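PDB 6EIO: antifreeze protein from Uncultured bacterium, which probably binds ice through two faces of its beta-solenoid and so curbs the growth of ice crystals. Local coordinates for residues G41-N46 with N216-M221; G57-T62 with I82-K87; F36-G41 with N224-P229; K191-A196 with R211-N216. All blocks are in the same frame, centred on the assembly; numbering follows the deposited sequence.

Contact 1: residues G41-N46 with N216-M221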
loop_
_atom_site.group_PDB
_atom_site.type_symbol
_atom_site.label_atom_id
_atom_site.label_comp_id
_atom_site.label_asym_id
_atom_site.label_seq_id
_atom_site.Cartn_x
_atom_site.Cartn_y
_atom_site.Cartn_z
ATOM N N GLY A 41 -0.077 -6.410 12.657
ATOM C CA GLY A 41 0.411 -6.353 14.021
ATOM C C GLY A 41 -0.445 -7.122 15.011
ATOM O O GLY A 41 0.063 -7.969 15.746
ATOM N N SER A 42 -1.741 -6.831 15.056
ATOM C CA SER A 42 -2.571 -7.389 16.109
ATOM C C SER A 42 -3.202 -8.726 15.735
ATOM O O SER A 42 -3.245 -9.634 16.572
ATOM C CB SER A 42 -3.642 -6.373 16.526
ATOM O OG SER A 42 -4.461 -6.020 15.428
ATOM N N SER A 43 -3.712 -8.861 14.508
ATOM C CA SER A 43 -4.337 -10.094 14.048
ATOM C C SER A 43 -4.555 -9.985 12.546
ATOM O O SER A 43 -4.439 -8.912 11.951
ATOM C CB SER A 43 -5.665 -10.361 14.760
ATOM O OG SER A 43 -6.633 -9.387 14.415
ATOM N N VAL A 44 -4.882 -11.126 11.953
ATOM C CA VAL A 44 -5.344 -11.219 10.574
ATOM C C VAL A 44 -6.656 -11.987 10.575
ATOM O O VAL A 44 -6.759 -13.034 11.218
ATOM C CB VAL A 44 -4.324 -11.934 9.673
ATOM C CG1 VAL A 44 -4.886 -12.097 8.264
ATOM C CG2 VAL A 44 -3.012 -11.164 9.651
ATOM N N THR A 45 -7.643 -11.488 9.841
ATOM C CA THR A 45 -8.913 -12.183 9.698
ATOM C C THR A 45 -9.262 -12.250 8.225
ATOM O O THR A 45 -9.275 -11.228 7.546
ATOM C CB THR A 45 -10.047 -11.464 10.456
ATOM O OG1 THR A 45 -9.734 -11.388 11.848
ATOM C CG2 THR A 45 -11.368 -12.200 10.310
ATOM N N ASN A 46 -9.583 -13.442 7.750
ATOM C CA ASN A 46 -9.989 -13.654 6.380
ATOM C C ASN A 46 -11.320 -14.386 6.325
ATOM O O ASN A 46 -11.598 -15.285 7.121
ATOM C CB ASN A 46 -8.970 -14.492 5.637
ATOM C CG ASN A 46 -9.421 -14.756 4.239
ATOM O OD1 ASN A 46 -9.522 -13.816 3.447
ATOM N ND2 ASN A 46 -9.797 -16.006 3.946
ATOM N N ASN A 216 0.293 -1.622 13.723
ATOM C CA ASN A 216 -0.193 -1.937 15.057
ATOM C C ASN A 216 -1.546 -2.614 15.080
ATOM O O ASN A 216 -1.886 -3.246 16.085
ATOM C CB ASN A 216 -0.180 -0.678 15.922
ATOM C CG ASN A 216 1.227 -0.171 16.124
ATOM O OD1 ASN A 216 2.196 -0.947 16.135
ATOM N ND2 ASN A 216 1.366 1.132 16.260
ATOM N N GLY A 217 -2.314 -2.508 14.001
ATOM C CA GLY A 217 -3.626 -3.096 13.921
ATOM C C GLY A 217 -3.684 -4.333 13.055
ATOM O O GLY A 217 -2.707 -5.081 12.922
ATOM N N ALA A 218 -4.868 -4.560 12.514
ATOM C CA ALA A 218 -5.220 -5.821 11.895
ATOM C C ALA A 218 -5.358 -5.664 10.394
ATOM O O ALA A 218 -5.738 -4.594 9.899
ATOM C CB ALA A 218 -6.559 -6.306 12.437
ATOM N N VAL A 219 -5.136 -6.759 9.676
ATOM C CA VAL A 219 -5.523 -6.854 8.276
ATOM C C VAL A 219 -6.729 -7.774 8.176
ATOM O O VAL A 219 -6.688 -8.927 8.628
ATOM C CB VAL A 219 -4.375 -7.316 7.365
ATOM C CG1 VAL A 219 -4.876 -7.452 5.935
ATOM C CG2 VAL A 219 -3.239 -6.309 7.404
ATOM N N THR A 220 -7.799 -7.246 7.577
ATOM C CA THR A 220 -9.044 -7.965 7.355
ATOM C C THR A 220 -9.247 -8.113 5.851
ATOM O O THR A 220 -9.106 -7.142 5.109
ATOM C CB THR A 220 -10.218 -7.215 7.994
ATOM O OG1 THR A 220 -9.972 -7.048 9.392
ATOM C CG2 THR A 220 -11.533 -7.943 7.812
ATOM N N MET A 221 -9.571 -9.332 5.425
ATOM C CA MET A 221 -9.677 -9.680 4.023
ATOM C C MET A 221 -10.968 -10.453 3.782
ATOM O O MET A 221 -11.441 -11.200 4.648
ATOM C CB MET A 221 -8.450 -10.530 3.607
ATOM C CG MET A 221 -7.138 -9.744 3.606
ATOM S SD MET A 221 -5.674 -10.806 3.511
ATOM C CE MET A 221 -5.734 -11.545 5.131
#

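Contact 2: residues G57-T62 with I82-K87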
loop_
_atom_site.group_PDB
_atom_site.type_symbol
_atom_site.label_atom_id
_atom_site.label_comp_id
_atom_site.label_asym_id
_atom_site.label_seq_id
_atom_site.Cartn_x
_atom_site.Cartn_y
_atom_site.Cartn_z
ATOM N N GLY A 57 2.889 -12.050 7.173
ATOM C CA GLY A 57 3.508 -11.875 8.473
ATOM C C GLY A 57 2.550 -11.334 9.517
ATOM O O GLY A 57 1.662 -10.529 9.216
ATOM N N LEU A 58 2.783 -11.735 10.769
ATOM C CA LEU A 58 2.028 -11.243 11.916
ATOM C C LEU A 58 2.966 -11.201 13.111
ATOM O O LEU A 58 3.592 -12.207 13.447
ATOM C CB LEU A 58 0.828 -12.151 12.208
ATOM C CG LEU A 58 0.038 -11.799 13.461
ATOM C CD1 LEU A 58 -0.637 -10.432 13.361
ATOM C CD2 LEU A 58 -0.990 -12.886 13.740
ATOM N N SER A 59 3.040 -10.039 13.760
ATOM C CA SER A 59 3.817 -9.881 14.982
ATOM C C SER A 59 3.455 -8.520 15.540
ATOM O O SER A 59 3.412 -7.562 14.765
ATOM C CB SER A 59 5.310 -9.918 14.662
ATOM O OG SER A 59 6.066 -9.530 15.798
ATOM N N PRO A 60 3.216 -8.369 16.854
ATOM C CA PRO A 60 3.373 -9.372 17.914
ATOM C C PRO A 60 2.124 -10.219 18.167
ATOM O O PRO A 60 2.159 -11.086 19.043
ATOM C CB PRO A 60 3.664 -8.504 19.137
ATOM C CG PRO A 60 2.857 -7.265 18.871
ATOM C CD PRO A 60 2.967 -7.023 17.404
ATOM N N GLY A 61 1.032 -9.968 17.455
ATOM C CA GLY A 61 -0.172 -10.764 17.614
ATOM C C GLY A 61 0.030 -12.212 17.194
ATOM O O GLY A 61 1.030 -12.577 16.578
ATOM N N THR A 62 -0.957 -13.051 17.528
ATOM C CA THR A 62 -0.843 -14.484 17.284
ATOM C C THR A 62 -1.917 -15.073 16.377
ATOM O O THR A 62 -1.696 -16.159 15.813
ATOM C CB THR A 62 -0.876 -15.245 18.620
ATOM O OG1 THR A 62 -2.086 -14.932 19.317
ATOM C CG2 THR A 62 0.320 -14.860 19.480
ATOM N N ILE A 82 11.948 -13.514 10.956
ATOM C CA ILE A 82 11.682 -12.662 9.804
ATOM C C ILE A 82 10.516 -11.719 10.090
ATOM O O ILE A 82 10.598 -10.520 9.775
ATOM C CB ILE A 82 11.476 -13.505 8.521
ATOM C CG1 ILE A 82 12.777 -14.173 8.117
ATOM C CG2 ILE A 82 10.922 -12.657 7.396
ATOM C CD1 ILE A 82 12.668 -15.139 6.967
ATOM N N ALA A 83 9.421 -12.219 10.677
ATOM C CA ALA A 83 8.303 -11.320 10.962
ATOM C C ALA A 83 8.715 -10.225 11.932
ATOM O O ALA A 83 8.322 -9.062 11.769
ATOM C CB ALA A 83 7.101 -12.067 11.532
ATOM N N ASN A 84 9.474 -10.579 12.969
ATOM C CA ASN A 84 9.828 -9.576 13.959
ATOM C C ASN A 84 10.707 -8.494 13.340
ATOM O O ASN A 84 10.530 -7.299 13.612
ATOM C CB ASN A 84 10.513 -10.231 15.156
ATOM C CG ASN A 84 9.555 -11.070 15.996
ATOM O OD1 ASN A 84 8.346 -11.111 15.791
ATOM N ND2 ASN A 84 10.135 -11.794 16.929
ATOM N N GLN A 85 11.666 -8.888 12.495
ATOM C CA GLN A 85 12.492 -7.890 11.826
ATOM C C GLN A 85 11.652 -7.065 10.852
ATOM O O GLN A 85 11.856 -5.850 10.708
ATOM C CB GLN A 85 13.679 -8.535 11.105
ATOM C CG GLN A 85 14.655 -7.503 10.563
ATOM C CD GLN A 85 15.301 -6.689 11.652
ATOM O OE1 GLN A 85 15.831 -7.251 12.610
ATOM N NE2 GLN A 85 15.276 -5.372 11.520
ATOM N N ALA A 86 10.694 -7.703 10.181
ATOM C CA ALA A 86 9.867 -6.971 9.232
ATOM C C ALA A 86 9.047 -5.895 9.935
ATOM O O ALA A 86 8.841 -4.820 9.368
ATOM C CB ALA A 86 8.977 -7.933 8.453
ATOM N N LYS A 87 8.585 -6.141 11.163
ATOM C CA LYS A 87 7.876 -5.075 11.887
ATOM C C LYS A 87 8.787 -3.890 12.154
ATOM O O LYS A 87 8.381 -2.732 11.989
ATOM C CB LYS A 87 7.286 -5.565 13.210
ATOM C CG LYS A 87 6.263 -6.684 13.097
ATOM C CD LYS A 87 5.122 -6.426 12.134
ATOM C CE LYS A 87 4.336 -5.134 12.417
ATOM N NZ LYS A 87 3.937 -5.003 13.862
#

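Contact 3: residues F36-G41 with N224-P229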
loop_
_atom_site.group_PDB
_atom_site.type_symbol
_atom_site.label_atom_id
_atom_site.label_comp_id
_atom_site.label_asym_id
_atom_site.label_seq_id
_atom_site.Cartn_x
_atom_site.Cartn_y
_atom_site.Cartn_z
ATOM N N PHE A 36 7.121 -9.739 1.564
ATOM C CA PHE A 36 5.780 -9.900 2.104
ATOM C C PHE A 36 4.754 -9.168 1.248
ATOM O O PHE A 36 4.934 -7.993 0.918
ATOM C CB PHE A 36 5.672 -9.324 3.516
ATOM C CG PHE A 36 6.319 -10.181 4.580
ATOM C CD1 PHE A 36 5.574 -11.156 5.219
ATOM C CD2 PHE A 36 7.653 -9.993 4.935
ATOM C CE1 PHE A 36 6.153 -11.944 6.202
ATOM C CE2 PHE A 36 8.222 -10.767 5.932
ATOM C CZ PHE A 36 7.468 -11.749 6.560
ATOM N N ALA A 37 3.652 -9.866 0.951
ATOM C CA ALA A 37 2.464 -9.210 0.415
ATOM C C ALA A 37 1.612 -8.565 1.506
ATOM O O ALA A 37 0.949 -7.550 1.236
ATOM C CB ALA A 37 1.627 -10.210 -0.375
ATOM N N VAL A 38 1.574 -9.165 2.699
ATOM C CA VAL A 38 0.702 -8.724 3.781
ATOM C C VAL A 38 1.445 -8.883 5.097
ATOM O O VAL A 38 2.026 -9.947 5.346
ATOM C CB VAL A 38 -0.601 -9.552 3.814
ATOM C CG1 VAL A 38 -1.464 -9.131 5.011
ATOM C CG2 VAL A 38 -1.389 -9.400 2.514
ATOM N N ILE A 39 1.412 -7.847 5.936
ATOM C CA ILE A 39 1.902 -7.906 7.311
ATOM C C ILE A 39 0.875 -7.219 8.197
ATOM O O ILE A 39 0.341 -6.172 7.823
ATOM C CB ILE A 39 3.265 -7.179 7.496
ATOM C CG1 ILE A 39 4.349 -7.867 6.679
ATOM C CG2 ILE A 39 3.624 -7.065 8.975
ATOM C CD1 ILE A 39 5.719 -7.215 6.748
ATOM N N ALA A 40 0.616 -7.796 9.371
ATOM C CA ALA A 40 -0.220 -7.169 10.379
ATOM C C ALA A 40 0.481 -7.186 11.730
ATOM O O ALA A 40 1.462 -7.906 11.949
ATOM C CB ALA A 40 -1.578 -7.875 10.479
ATOM N N GLY A 41 -0.077 -6.410 12.657
ATOM C CA GLY A 41 0.411 -6.353 14.021
ATOM C C GLY A 41 -0.445 -7.122 15.011
ATOM O O GLY A 41 0.063 -7.969 15.746
ATOM N N ASN A 224 -10.116 -11.764 -1.479
ATOM C CA ASN A 224 -9.217 -10.853 -2.167
ATOM C C ASN A 224 -8.140 -11.581 -2.959
ATOM O O ASN A 224 -7.831 -12.745 -2.707
ATOM C CB ASN A 224 -8.538 -9.926 -1.151
ATOM C CG ASN A 224 -9.546 -9.165 -0.342
ATOM O OD1 ASN A 224 -9.597 -9.288 0.886
ATOM N ND2 ASN A 224 -10.372 -8.390 -1.041
ATOM N N THR A 225 -7.524 -10.851 -3.891
ATOM C CA THR A 225 -6.331 -11.324 -4.578
ATOM C C THR A 225 -5.187 -10.370 -4.271
ATOM O O THR A 225 -5.278 -9.178 -4.565
ATOM C CB THR A 225 -6.546 -11.380 -6.088
ATOM O OG1 THR A 225 -7.679 -12.199 -6.328
ATOM C CG2 THR A 225 -5.305 -11.925 -6.806
ATOM N N PHE A 226 -4.109 -10.908 -3.703
ATOM C CA PHE A 226 -2.895 -10.143 -3.420
ATOM C C PHE A 226 -1.741 -10.730 -4.220
ATOM O O PHE A 226 -1.500 -11.944 -4.159
ATOM C CB PHE A 226 -2.519 -10.249 -1.927
ATOM C CG PHE A 226 -3.485 -9.590 -0.991
ATOM C CD1 PHE A 226 -4.567 -10.285 -0.468
ATOM C CD2 PHE A 226 -3.280 -8.271 -0.611
ATOM C CE1 PHE A 226 -5.444 -9.657 0.419
ATOM C CE2 PHE A 226 -4.164 -7.632 0.243
ATOM C CZ PHE A 226 -5.248 -8.315 0.755
ATOM N N VAL A 227 -1.019 -9.873 -4.933
ATOM C CA VAL A 227 0.249 -10.237 -5.550
ATOM C C VAL A 227 1.230 -9.110 -5.284
ATOM O O VAL A 227 0.842 -7.956 -5.083
ATOM C CB VAL A 227 0.146 -10.473 -7.076
ATOM C CG1 VAL A 227 -0.842 -11.599 -7.392
ATOM C CG2 VAL A 227 -0.218 -9.185 -7.828
ATOM N N LEU A 228 2.515 -9.439 -5.320
ATOM C CA LEU A 228 3.557 -8.423 -5.216
ATOM C C LEU A 228 3.665 -7.625 -6.515
ATOM O O LEU A 228 3.227 -8.069 -7.573
ATOM C CB LEU A 228 4.895 -9.089 -4.899
ATOM C CG LEU A 228 4.964 -9.691 -3.498
ATOM C CD1 LEU A 228 6.198 -10.563 -3.351
ATOM C CD2 LEU A 228 4.996 -8.589 -2.441
ATOM N N PRO A 229 4.247 -6.422 -6.446
ATOM C CA PRO A 229 4.502 -5.656 -7.665
ATOM C C PRO A 229 5.236 -6.477 -8.712
ATOM O O PRO A 229 6.116 -7.289 -8.397
ATOM C CB PRO A 229 5.354 -4.475 -7.175
ATOM C CG PRO A 229 4.921 -4.267 -5.760
ATOM C CD PRO A 229 4.681 -5.681 -5.248
#

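Contact 4: residues K191-A196 with R211-N216. With SO4 (sulfate ion), chain F.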
loop_
_atom_site.group_PDB
_atom_site.type_symbol
_atom_site.label_atom_id
_atom_site.label_comp_id
_atom_site.label_asym_id
_atom_site.label_seq_id
_atom_site.Cartn_x
_atom_site.Cartn_y
_atom_site.Cartn_z
ATOM N N LYS A 191 -3.079 -0.500 -6.040
ATOM C CA LYS A 191 -1.685 -0.772 -6.341
ATOM C C LYS A 191 -0.795 0.036 -5.407
ATOM O O LYS A 191 -1.147 1.145 -4.991
ATOM C CB LYS A 191 -1.310 -0.386 -7.779
ATOM C CG LYS A 191 -2.057 -1.117 -8.884
ATOM C CD LYS A 191 -1.481 -0.714 -10.239
ATOM C CE LYS A 191 -2.160 -1.346 -11.438
ATOM N NZ LYS A 191 -1.995 -2.825 -11.487
ATOM N N GLY A 192 0.389 -0.523 -5.147
ATOM C CA GLY A 192 1.417 0.128 -4.364
ATOM C C GLY A 192 1.553 -0.485 -2.975
ATOM O O GLY A 192 0.847 -1.412 -2.581
ATOM N N THR A 193 2.500 0.079 -2.220
ATOM C CA THR A 193 2.775 -0.356 -0.861
ATOM C C THR A 193 2.037 0.556 0.103
ATOM O O THR A 193 2.324 1.758 0.161
ATOM C CB THR A 193 4.285 -0.353 -0.602
ATOM O OG1 THR A 193 4.900 -1.351 -1.400
ATOM C CG2 THR A 193 4.591 -0.651 0.851
ATOM N N VAL A 194 1.093 -0.015 0.837
ATOM C CA VAL A 194 0.298 0.705 1.834
ATOM C C VAL A 194 0.907 0.406 3.202
ATOM O O VAL A 194 0.958 -0.759 3.603
ATOM C CB VAL A 194 -1.179 0.267 1.781
ATOM C CG1 VAL A 194 -1.976 1.010 2.838
ATOM C CG2 VAL A 194 -1.754 0.496 0.392
ATOM N N ILE A 195 1.379 1.438 3.893
ATOM C CA ILE A 195 1.956 1.285 5.222
ATOM C C ILE A 195 1.079 2.074 6.177
ATOM O O ILE A 195 1.118 3.309 6.170
ATOM C CB ILE A 195 3.412 1.746 5.316
ATOM C CG1 ILE A 195 4.237 1.303 4.108
ATOM C CG2 ILE A 195 3.995 1.219 6.623
ATOM C CD1 ILE A 195 5.670 1.778 4.150
ATOM N N ALA A 196 0.268 1.367 6.959
ATOM C CA ALA A 196 -0.693 1.993 7.854
ATOM C C ALA A 196 -0.242 1.841 9.299
ATOM O O ALA A 196 0.265 0.785 9.707
ATOM C CB ALA A 196 -2.080 1.382 7.715
ATOM N N ARG A 211 1.591 -4.179 -1.508
ATOM C CA ARG A 211 1.719 -4.762 -0.176
ATOM C C ARG A 211 0.767 -4.042 0.751
ATOM O O ARG A 211 0.592 -2.820 0.651
ATOM C CB ARG A 211 3.127 -4.597 0.407
ATOM C CG ARG A 211 4.210 -5.164 -0.469
ATOM C CD ARG A 211 5.569 -4.961 0.178
ATOM N NE ARG A 211 6.632 -5.437 -0.694
ATOM C CZ ARG A 211 7.074 -4.769 -1.747
ATOM N NH1 ARG A 211 6.559 -3.571 -2.052
ATOM N NH2 ARG A 211 8.049 -5.280 -2.493
ATOM N N ALA A 212 0.212 -4.794 1.700
ATOM C CA ALA A 212 -0.626 -4.243 2.765
ATOM C C ALA A 212 0.114 -4.474 4.073
ATOM O O ALA A 212 0.157 -5.600 4.563
ATOM C CB ALA A 212 -1.989 -4.912 2.777
ATOM N N LEU A 213 0.704 -3.402 4.613
ATOM C CA LEU A 213 1.610 -3.483 5.762
ATOM C C LEU A 213 0.998 -2.660 6.901
ATOM O O LEU A 213 1.083 -1.427 6.897
ATOM C CB LEU A 213 2.999 -2.964 5.376
ATOM C CG LEU A 213 3.601 -3.589 4.117
ATOM C CD1 LEU A 213 4.951 -2.972 3.803
ATOM C CD2 LEU A 213 3.720 -5.117 4.207
ATOM N N ALA A 214 0.368 -3.345 7.852
ATOM C CA ALA A 214 -0.251 -2.706 8.997
ATOM C C ALA A 214 0.669 -2.870 10.203
ATOM O O ALA A 214 1.067 -3.982 10.553
ATOM C CB ALA A 214 -1.615 -3.328 9.283
ATOM N N ARG A 215 1.008 -1.751 10.832
ATOM C CA ARG A 215 1.951 -1.784 11.939
ATOM C C ARG A 215 1.318 -2.313 13.220
ATOM O O ARG A 215 1.772 -3.318 13.780
ATOM C CB ARG A 215 2.551 -0.402 12.180
ATOM C CG ARG A 215 3.517 0.020 11.076
ATOM C CD ARG A 215 4.139 1.388 11.351
ATOM N NE ARG A 215 4.772 1.416 12.672
ATOM C CZ ARG A 215 5.081 2.508 13.349
ATOM N NH1 ARG A 215 4.891 3.690 12.797
ATOM N NH2 ARG A 215 5.577 2.404 14.573
ATOM N N ASN A 216 0.293 -1.622 13.723
ATOM C CA ASN A 216 -0.193 -1.937 15.057
ATOM C C ASN A 216 -1.546 -2.614 15.080
ATOM O O ASN A 216 -1.886 -3.246 16.085
ATOM C CB ASN A 216 -0.180 -0.678 15.922
ATOM C CG ASN A 216 1.227 -0.171 16.124
ATOM O OD1 ASN A 216 2.196 -0.947 16.135
ATOM N ND2 ASN A 216 1.366 1.132 16.260
HETATM S S SO4 F . 7.846 4.688 16.661
HETATM O O1 SO4 F . 7.845 5.642 17.770
HETATM O O2 SO4 F . 8.855 5.084 15.675
HETATM O O3 SO4 F . 6.516 4.626 16.062
HETATM O O4 SO4 F . 8.189 3.369 17.199
#

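Contact 1: residues G41-N46 with N216-M221
Val-44 and Thr-45 run beside Val-219 and Thr-220 as a parallel pair of strands, neighbouring rungs on one wall of the beta-solenoid that the ice-binding-like family builds. The N-to-C directions differ by only 6°. Val-44 and Asn-46 share the inner face with Val-219 and Met-221, Val-219 packing on Val-38 and Ala-40 in the interior; Thr-45 and Thr-220 line up on the outer face. Thr-45 joins the strands twice, its N bonding to Val-219 O at 3.0 Å and its O receiving Met-221 N at 2.9 Å. Ahead of the strands, Ser-42 is turned toward the segment 216-221. Its CB lies 3.6 Å from Asn-216 O. With chi1 at 59°, OG sits between the backbone N and the carbonyl carbon of its own residue, and comes over the Gly-217 carbonyl, 3.0 Å from Gly-217 C. Although OG is also near Gly-217 O, the angle is too poor for a hydrogen bond. That oxygen already has two backbone donors: Gly-41 N approaches nearly in line with the C=O bond, whereas Ser-42 N comes from above the carbonyl plane, 2.9 Å from Gly-217 O with a nearly straight N-H...O angle of 173°.

Contact 2: residues G57-T62 with I82-K87
Ser-59 is turned toward helix 81-99 and meets it with two groups, its hydroxyl reaching Asn-84 and its carbonyl oxygen reaching Lys-87. The helix lies alongside the solenoid, as in other members of the ice-binding-like family, and the 82-87 part packs where strand 55-58 runs out into a loop. OG, anti to the backbone N (chi1 170°), donates to Asn-84 OD1 at 2.8 Å, the hydroxyl lying 33° off the amide carbonyl plane. One turn further on, Lys-87 curls back on itself: all four of its torsions are near -60°, and the chain arcs round Ser-59 O. CG stands 3.7 Å from Ser-59 CB, and CD passes 3.3 Å from Ser-59 O. NZ then closes on that same oxygen at 2.8 Å. To one side of these bonds, toward the strand, the methyl of Ala-83 rests with its CB 4.2 Å from Ser-59 CB. Pro-60, reached through a cis peptide bond, crosses the lysine at about a right angle. NZ also bonds to Arg-215 O, two coils away across strand 36-40. A methionine in place of Lys-87 would probably leave the carbonyl oxygens of Ser-59 and Arg-215 without their shared donor. The ammonium thus links two loops and the helix through neutral carbonyl oxygens, an ion-dipole attachment likely to be strengthened by its charge.

Contact 3: residues F36-G41 with N224-P229
Val-38 presses one methyl onto the ring of Phe-226, and this is the tight part of the contact. CG2 sits over the ring face, 4.0 Å from the centroid and 17° from the ring normal. It is displaced toward the rim on the side of CD2, the ring atom nearest to it at 3.8 Å. The valine places CG2 anti to its own carbonyl carbon, beside the backbone N, while the phenylalanine holds CG anti to its carbonyl carbon with chi1 at -67°, and the two side chains cross at about a right angle. The ring is also met edge-to-face by Phe-202 and touched by Met-221, which puts the pair in the apolar interior. Both strands are parallel neighbours of strand 207-214, and the chain turns a corner at Ala-37; the contact thus spans the inside of a corner of the beta-solenoid, where one wall gives way to the next. Away from the ring the fit slackens. Ala-37 CB stands 4.4 Å from Phe-226 CB, its methyl close to the root of the aromatic side chain and not over its face. The same methyl is 4.3 Å from Leu-228 CD2. Leu-228 lies on the more open side, partly exposed where the chain leaves strand 225-227, and its side chain leans back over the backbone of the other segment as well as onto Arg-211. Its CD2 reaches the carbonyl oxygen of Phe-36 at 3.4 Å.

Contact 4: residues K191-A196 with R211-N216
Arg-211 is buried on a strand, and its guanidinium turns back to the strand alongside to bond Thr-193. NH1 donates to Thr-193 OG1 at 2.8 Å, the hydroxyl oxygen lying at the edge of the guanidinium and only 5° out of its plane; the bond is bent, with 134° at the hydrogen. Thr-193 has OG1 anti to its carbonyl carbon (chi1 -67°), which leaves CG2 to meet Leu-213 CD1 at 3.8 Å. These side chains and Ile-195 stand on the face toward helix 81-99, where Ile-195 packs on Ala-93 and Tyr-94. On the reverse face, inside the solenoid, Val-194, Ala-212 and Ala-214 pack on Ile-200, and Ala-196 on Val-178. The strands are parallel, adjacent rungs of one wall, and bond in alternation: Val-194 N to Arg-211 O at 2.9 Å, then Leu-213 N to Val-194 O at 2.8 Å. The ladder ends with Arg-215 N on Ala-196 O, also 2.9 Å. Arg-215 bends at chi3 and engages Tyr-94 in a cation-pi contact, while its NH2 holds O3 of a sulfate ion, probably from the crystallisation liquor, at 2.8 Å. Replacing Arg-211 by a leucine would probably leave Thr-193 OG1 and the carbonyl oxygen of Asn-34, which NH2 serves, without this donor. The two arginines thus differ in their surroundings: NH1 and NH2 of the buried one meet a hydroxyl and a carbonyl oxygen, whose dipoles are likely to offset part of the cost of burying its charge, whereas the outer one can meet an anion.

The contacts run from near the middle of the chain (contact 4) out toward the end of the solenoid where the N-terminal coils lie (contacts 1 and 2). Contacts 3 and 4 are closest, centres about 8 Å apart: contact 4 includes strand 207-214, and both strands of contact 3 pair with it. Contact 1 lies 11 to 12 Å from each of the other three. Along the chain contact 3 encloses contact 1, which in turn encloses contacts 2 and 4, one after the other. Strand 36-40 leads from contact 3 into strand 43-47 of contact 1. The coil at 36-47 is thus inserted between the coils at 51-65 and 207-222, so sequence-distant ends make one continuous stack beside the helix.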